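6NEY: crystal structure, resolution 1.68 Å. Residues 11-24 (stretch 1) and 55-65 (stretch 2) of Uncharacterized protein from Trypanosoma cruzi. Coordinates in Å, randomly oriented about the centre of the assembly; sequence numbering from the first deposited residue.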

ATOM      1  N   PRO A  11      -8.820  -3.525 -13.186  1.00 21.23           N
ATOM      2  CA  PRO A  11     -10.084  -3.853 -12.538  1.00 21.67           C
ATOM      3  C   PRO A  11      -9.933  -3.726 -11.013  1.00 22.32           C
ATOM      4  O   PRO A  11      -8.933  -4.161 -10.474  1.00 19.80           O
ATOM      5  CB  PRO A  11     -10.411  -5.296 -12.948  1.00 21.06           C
ATOM      6  CG  PRO A  11      -9.184  -5.805 -13.688  1.00 21.94           C
ATOM      7  CD  PRO A  11      -8.125  -4.716 -13.701  1.00 22.07           C
ATOM      8  N   GLU A  12     -10.920  -3.107 -10.350  1.00 23.11           N
ATOM      9  CA  GLU A  12     -10.904  -2.941  -8.873  1.00 25.35           C
ATOM     10  C   GLU A  12     -10.688  -4.306  -8.215  1.00 23.24           C
ATOM     11  O   GLU A  12      -9.953  -4.376  -7.213  1.00 22.61           O
ATOM     12  CB  GLU A  12     -12.215  -2.322  -8.380  1.00 28.12           C
ATOM     13  CG  GLU A  12     -12.330  -0.857  -8.676  1.00 32.55           C
ATOM     14  CD  GLU A  12     -12.561  -0.532 -10.133  1.00 36.79           C
ATOM     15  OE1 GLU A  12     -13.127  -1.401 -10.879  1.00 33.67           O
ATOM     16  OE2 GLU A  12     -12.139   0.574 -10.530  1.00 45.30           O
ATOM     17  N   GLU A  13     -11.280  -5.373  -8.759  1.00 21.64           N
ATOM     18  CA  GLU A  13     -11.218  -6.703  -8.118  1.00 23.68           C
ATOM     19  C   GLU A  13      -9.754  -7.158  -8.009  1.00 21.54           C
ATOM     20  O   GLU A  13      -9.366  -7.741  -6.981  1.00 21.74           O
ATOM     21  CB  GLU A  13     -12.088  -7.698  -8.881  1.00 25.39           C
ATOM     22  CG  GLU A  13     -13.572  -7.336  -8.884  1.00 31.71           C
ATOM     23  CD  GLU A  13     -14.090  -6.396  -9.973  1.00 34.67           C
ATOM     24  OE1 GLU A  13     -13.254  -5.767 -10.706  1.00 29.17           O
ATOM     25  OE2 GLU A  13     -15.358  -6.278 -10.083  1.00 34.79           O
ATOM     26  N   GLU A  14      -8.960  -6.887  -9.038  1.00 22.47           N
ATOM     27  CA  GLU A  14      -7.533  -7.277  -9.077  1.00 20.78           C
ATOM     28  C   GLU A  14      -6.715  -6.405  -8.132  1.00 19.95           C
ATOM     29  O   GLU A  14      -5.793  -6.942  -7.511  1.00 19.80           O
ATOM     30  CB  GLU A  14      -6.978  -7.215 -10.497  1.00 20.60           C
ATOM     31  CG  GLU A  14      -7.496  -8.328 -11.362  1.00 21.58           C
ATOM     32  CD  GLU A  14      -6.877  -8.350 -12.747  1.00 22.84           C
ATOM     33  OE1 GLU A  14      -6.112  -7.385 -13.087  1.00 22.22           O
ATOM     34  OE2 GLU A  14      -7.143  -9.330 -13.477  1.00 22.72           O
ATOM     35  N   LEU A  15      -7.018  -5.110  -8.041  1.00 19.67           N
ATOM     36  CA  LEU A  15      -6.263  -4.179  -7.181  1.00 20.22           C
ATOM     37  C   LEU A  15      -6.575  -4.479  -5.707  1.00 20.55           C
ATOM     38  O   LEU A  15      -5.684  -4.335  -4.864  1.00 20.22           O
ATOM     39  CB  LEU A  15      -6.578  -2.733  -7.574  1.00 20.81           C
ATOM     40  CG  LEU A  15      -6.060  -2.285  -8.943  1.00 22.42           C
ATOM     41  CD1 LEU A  15      -6.164  -0.778  -9.120  1.00 26.59           C
ATOM     42  CD2 LEU A  15      -4.626  -2.728  -9.177  1.00 23.19           C
ATOM     43  N   VAL A  16      -7.818  -4.817  -5.371  1.00 20.34           N
ATOM     44  CA  VAL A  16      -8.143  -5.257  -3.984  1.00 21.74           C
ATOM     45  C   VAL A  16      -7.297  -6.490  -3.653  1.00 20.43           C
ATOM     46  O   VAL A  16      -6.673  -6.517  -2.592  1.00 21.07           O
ATOM     47  CB  VAL A  16      -9.650  -5.523  -3.814  1.00 22.07           C
ATOM     48  CG1 VAL A  16      -9.939  -6.183  -2.486  1.00 23.94           C
ATOM     49  CG2 VAL A  16     -10.433  -4.229  -3.958  1.00 23.20           C
ATOM     50  N   ALA A  17      -7.261  -7.475  -4.547  1.00 19.57           N
ATOM     51  CA  ALA A  17      -6.475  -8.715  -4.368  1.00 19.93           C
ATOM     52  C   ALA A  17      -5.000  -8.355  -4.170  1.00 19.10           C
ATOM     53  O   ALA A  17      -4.362  -8.974  -3.287  1.00 19.22           O
ATOM     54  CB  ALA A  17      -6.686  -9.649  -5.539  1.00 20.96           C
ATOM     55  N   LEU A  18      -4.473  -7.440  -4.992  1.00 17.99           N
ATOM     56  CA  LEU A  18      -3.058  -6.981  -4.905  1.00 19.82           C
ATOM     57  C   LEU A  18      -2.795  -6.372  -3.521  1.00 20.48           C
ATOM     58  O   LEU A  18      -1.809  -6.728  -2.873  1.00 18.74           O
ATOM     59  CB  LEU A  18      -2.799  -5.945  -6.005  1.00 19.34           C
ATOM     60  CG  LEU A  18      -1.401  -5.333  -6.008  1.00 20.68           C
ATOM     61  CD1 LEU A  18      -0.343  -6.408  -6.174  1.00 22.63           C
ATOM     62  CD2 LEU A  18      -1.304  -4.291  -7.112  1.00 21.39           C
ATOM     63  N   VAL A  19      -3.664  -5.472  -3.073  1.00 19.01           N
ATOM     64  CA  VAL A  19      -3.451  -4.804  -1.755  1.00 20.81           C
ATOM     65  C   VAL A  19      -3.507  -5.873  -0.654  1.00 21.59           C
ATOM     66  O   VAL A  19      -2.656  -5.857   0.238  1.00 20.85           O
ATOM     67  CB  VAL A  19      -4.490  -3.705  -1.502  1.00 21.09           C
ATOM     68  CG1 VAL A  19      -4.419  -3.253  -0.056  1.00 22.47           C
ATOM     69  CG2 VAL A  19      -4.351  -2.544  -2.485  1.00 21.99           C
ATOM     70  N   ARG A  20      -4.471  -6.794  -0.717  1.00 22.43           N
ATOM     71  CA  ARG A  20      -4.643  -7.814   0.341  1.00 24.41           C
ATOM     72  C   ARG A  20      -3.376  -8.665   0.393  1.00 23.43           C
ATOM     73  O   ARG A  20      -2.959  -9.056   1.525  1.00 22.69           O
ATOM     74  CB  ARG A  20      -5.910  -8.632   0.090  1.00 25.96           C
ATOM     75  CG  ARG A  20      -7.170  -7.797   0.277  1.00 29.97           C
ATOM     76  CD  ARG A  20      -8.435  -8.636   0.272  1.00 33.48           C
ATOM     77  NE  ARG A  20      -8.460  -9.525   1.422  1.00 37.63           N
ATOM     78  CZ  ARG A  20      -8.501  -9.106   2.689  1.00 38.24           C
ATOM     79  N   SER A  21      -2.766  -8.900  -0.771  1.00 20.92           N
ATOM     80  CA  SER A  21      -1.553  -9.742  -0.910  1.00 21.95           C
ATOM     81  C   SER A  21      -0.392  -9.076  -0.165  1.00 21.16           C
ATOM     82  O   SER A  21       0.558  -9.790   0.147  1.00 22.48           O
ATOM     83  CB  SER A  21      -1.205 -10.053  -2.356  1.00 21.04           C
ATOM     84  OG  SER A  21      -0.505  -8.988  -2.994  1.00 21.81           O
ATOM     85  N   LEU A  22      -0.483  -7.774   0.152  1.00 20.41           N
ATOM     86  CA  LEU A  22       0.625  -7.049   0.832  1.00 20.95           C
ATOM     87  C   LEU A  22       0.553  -7.255   2.347  1.00 20.71           C
ATOM     88  O   LEU A  22       1.536  -6.916   3.025  1.00 20.76           O
ATOM     89  CB  LEU A  22       0.610  -5.565   0.475  1.00 20.20           C
ATOM     90  CG  LEU A  22       0.590  -5.251  -1.018  1.00 21.33           C
ATOM     91  CD1 LEU A  22       0.673  -3.764  -1.270  1.00 22.03           C
ATOM     92  CD2 LEU A  22       1.699  -5.980  -1.773  1.00 22.73           C
ATOM     93  N   ASP A  23      -0.544  -7.806   2.876  1.00 21.05           N
ATOM     94  CA  ASP A  23      -0.680  -8.068   4.331  1.00 21.64           C
ATOM     95  C   ASP A  23      -0.085  -9.456   4.614  1.00 22.88           C
ATOM     96  O   ASP A  23      -0.792 -10.461   4.433  1.00 22.63           O
ATOM     97  CB  ASP A  23      -2.132  -7.917   4.776  1.00 23.60           C
ATOM     98  CG  ASP A  23      -2.371  -8.018   6.274  1.00 29.08           C
ATOM     99  OD1 ASP A  23      -1.429  -7.790   7.062  1.00 30.35           O
ATOM    100  OD2 ASP A  23      -3.520  -8.314   6.642  1.00 35.49           O
ATOM    101  N   ARG A  24       1.185  -9.495   5.000  1.00 20.60           N
ATOM    102  CA  ARG A  24       1.941 -10.741   5.262  1.00 20.84           C
ATOM    103  C   ARG A  24       1.920 -11.034   6.759  1.00 20.97           C
ATOM    104  O   ARG A  24       2.221 -10.174   7.599  1.00 18.31           O
ATOM    105  CB  ARG A  24       3.398 -10.599   4.815  1.00 21.01           C
ATOM    106  CG  ARG A  24       3.559 -10.183   3.361  1.00 21.43           C
ATOM    107  CD  ARG A  24       5.007 -10.321   2.951  1.00 21.39           C
ATOM    108  NE  ARG A  24       5.885  -9.399   3.682  1.00 21.82           N
ATOM    109  CZ  ARG A  24       7.199  -9.329   3.529  1.00 21.21           C
ATOM    110  NH1 ARG A  24       7.907  -8.485   4.263  1.00 20.76           N
ATOM    111  NH2 ARG A  24       7.800 -10.122   2.657  1.00 20.99           N
TER
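Stretch 2 (55-65) DLATAAEKAAN

Two helices lie nearly antiparallel and unusually close, their axes approaching to 8.2 Å with 170° between their N-to-C directions, and the second presents alanines, Ala60 and Ala64, where the CA atoms come nearest. Helix 56-64 of stretch 2 runs back along the helix that begins at Glu12, so that Glu12 lies level with Ala64 and Val16 with Ala60, each pair with CA atoms 5.2 Å apart. No hydrogen bond crosses the contact; it is made by packing and buries 488 Å², both sides summed.

Val19 is the knob of the interface, its side chain set among Leu56, Ala59, Ala60 and Ala63. Val19 CG1 lies 3.9 Å from Ala59 CB and 3.8 Å from Ala60 CB, and reaches the backbone as well, 3.5 Å from Leu56 O; Val19 CG2 stands 4.3 Å from Ala63 CB. One turn further along stretch 2, Ala63 points toward stretch 1, and its methyl group rests against backbone as much as side chain: Ala63 CB is 3.8 Å from Val16 N and 4.0 Å from Leu15 CB. Val16 CG2 packs 3.7 Å from Ala64 CB. At this end of the contact Glu12 lays its aliphatic portion over the last turn of stretch 2, with Glu12 CG 3.2 Å from Ala63 O, while its carboxylate is hydrogen-bonded elsewhere in the structure.

At the other end the larger Leu56 packs against Leu22 and Asp23. Leu56 CD2 lies 4.0 Å from Leu22 CB, and Leu56 CD1 lies 3.9 Å from Asp23 CB. Just before Leu56, Asp55 is out of reach of stretch 1 and caps its own helix: Asp55 OD1 accepts a hydrogen bond from Thr58 N at 3.0 Å, with a weak second one from Thr58 OG1 at 3.3 Å. Ala57, Thr58 and Glu61 point away from the contact.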

ATOM      1  N   ASP A  55      -3.138   2.855   5.870  1.00 24.72           N
ATOM      2  CA  ASP A  55      -2.835   1.451   6.247  1.00 25.68           C
ATOM      3  C   ASP A  55      -3.416   0.561   5.146  1.00 23.54           C
ATOM      4  O   ASP A  55      -4.049   1.111   4.235  1.00 23.09           O
ATOM      5  CB  ASP A  55      -3.350   1.158   7.661  1.00 25.75           C
ATOM      6  CG  ASP A  55      -4.848   1.345   7.838  1.00 33.98           C
ATOM      7  OD1 ASP A  55      -5.611   0.704   7.096  1.00 32.39           O
ATOM      8  OD2 ASP A  55      -5.240   2.115   8.741  1.00 38.63           O
ATOM      9  N   LEU A  56      -3.209  -0.753   5.205  1.00 21.73           N
ATOM     10  CA  LEU A  56      -3.628  -1.653   4.101  1.00 21.87           C
ATOM     11  C   LEU A  56      -5.152  -1.777   4.031  1.00 24.65           C
ATOM     12  O   LEU A  56      -5.646  -1.966   2.917  1.00 25.69           O
ATOM     13  CB  LEU A  56      -2.933  -3.013   4.203  1.00 19.68           C
ATOM     14  CG  LEU A  56      -1.429  -2.967   3.939  1.00 20.94           C
ATOM     15  CD1 LEU A  56      -0.800  -4.309   4.253  1.00 21.34           C
ATOM     16  CD2 LEU A  56      -1.126  -2.556   2.488  1.00 18.95           C
ATOM     17  N   ALA A  57      -5.870  -1.679   5.147  1.00 26.96           N
ATOM     18  CA  ALA A  57      -7.354  -1.674   5.141  1.00 27.97           C
ATOM     19  C   ALA A  57      -7.847  -0.471   4.332  1.00 26.33           C
ATOM     20  O   ALA A  57      -8.740  -0.651   3.487  1.00 26.49           O
ATOM     21  CB  ALA A  57      -7.899  -1.694   6.554  1.00 28.67           C
ATOM     22  N   THR A  58      -7.290   0.715   4.573  1.00 26.02           N
ATOM     23  CA  THR A  58      -7.618   1.978   3.862  1.00 27.59           C
ATOM     24  C   THR A  58      -7.255   1.882   2.373  1.00 25.68           C
ATOM     25  O   THR A  58      -8.056   2.335   1.537  1.00 26.25           O
ATOM     26  CB  THR A  58      -6.938   3.147   4.573  1.00 30.17           C
ATOM     27  OG1 THR A  58      -7.541   3.136   5.870  1.00 33.55           O
ATOM     28  CG2 THR A  58      -7.113   4.466   3.857  1.00 34.67           C
ATOM     29  N   ALA A  59      -6.080   1.339   2.051  1.00 22.58           N
ATOM     30  CA  ALA A  59      -5.631   1.114   0.665  1.00 22.82           C
ATOM     31  C   ALA A  59      -6.609   0.155  -0.016  1.00 22.05           C
ATOM     32  O   ALA A  59      -6.928   0.408  -1.190  1.00 23.54           O
ATOM     33  CB  ALA A  59      -4.205   0.585   0.638  1.00 22.14           C
ATOM     34  N   ALA A  60      -7.056  -0.897   0.668  1.00 21.74           N
ATOM     35  CA  ALA A  60      -7.939  -1.925   0.067  1.00 23.86           C
ATOM     36  C   ALA A  60      -9.317  -1.302  -0.210  1.00 25.28           C
ATOM     37  O   ALA A  60      -9.912  -1.616  -1.242  1.00 23.19           O
ATOM     38  CB  ALA A  60      -8.041  -3.146   0.934  1.00 24.18           C
ATOM     39  N   GLU A  61      -9.796  -0.426   0.676  1.00 25.37           N
ATOM     40  CA  GLU A  61     -11.065   0.314   0.431  1.00 27.18           C
ATOM     41  C   GLU A  61     -10.878   1.294  -0.742  1.00 26.40           C
ATOM     42  O   GLU A  61     -11.769   1.342  -1.586  1.00 26.67           O
ATOM     43  CB  GLU A  61     -11.560   0.963   1.728  1.00 27.65           C
ATOM     44  CG  GLU A  61     -13.069   0.985   1.813  1.00 32.82           C
ATOM     45  N   LYS A  62      -9.746   1.993  -0.846  1.00 26.05           N
ATOM     46  CA  LYS A  62      -9.462   2.911  -1.982  1.00 26.96           C
ATOM     47  C   LYS A  62      -9.438   2.128  -3.294  1.00 27.06           C
ATOM     48  O   LYS A  62      -9.988   2.634  -4.268  1.00 29.68           O
ATOM     49  CB  LYS A  62      -8.152   3.667  -1.776  1.00 29.41           C
ATOM     50  CG  LYS A  62      -8.236   4.742  -0.705  1.00 31.97           C
ATOM     51  CD  LYS A  62      -6.960   5.497  -0.491  1.00 30.93           C
ATOM     52  CE  LYS A  62      -6.461   6.204  -1.733  1.00 32.62           C
ATOM     53  NZ  LYS A  62      -5.422   7.212  -1.404  1.00 32.85           N
ATOM     54  N   ALA A  63      -8.868   0.918  -3.301  1.00 24.63           N
ATOM     55  CA  ALA A  63      -8.804   0.041  -4.497  1.00 23.90           C
ATOM     56  C   ALA A  63     -10.214  -0.304  -4.969  1.00 23.93           C
ATOM     57  O   ALA A  63     -10.504  -0.114  -6.141  1.00 26.10           O
ATOM     58  CB  ALA A  63      -8.048  -1.215  -4.166  1.00 22.11           C
ATOM     59  N   ALA A  64     -11.053  -0.745  -4.045  1.00 25.22           N
ATOM     60  CA  ALA A  64     -12.453  -1.159  -4.284  1.00 25.88           C
ATOM     61  C   ALA A  64     -13.264   0.033  -4.834  1.00 28.49           C
ATOM     62  O   ALA A  64     -14.174  -0.184  -5.639  1.00 27.10           O
ATOM     63  CB  ALA A  64     -12.993  -1.709  -2.996  1.00 25.02           C
ATOM     64  N   ASN A  65     -12.887   1.256  -4.469  1.00 29.87           N
ATOM     65  CA  ASN A  65     -13.601   2.509  -4.822  1.00 32.93           C
ATOM     66  C   ASN A  65     -13.036   3.098  -6.115  1.00 34.87           C
ATOM     67  O   ASN A  65     -13.433   4.229  -6.444  1.00 34.67           O
ATOM     68  CB  ASN A  65     -13.506   3.553  -3.703  1.00 33.91           C
ATOM     69  CG  ASN A  65     -14.266   3.158  -2.455  1.00 39.44           C
TER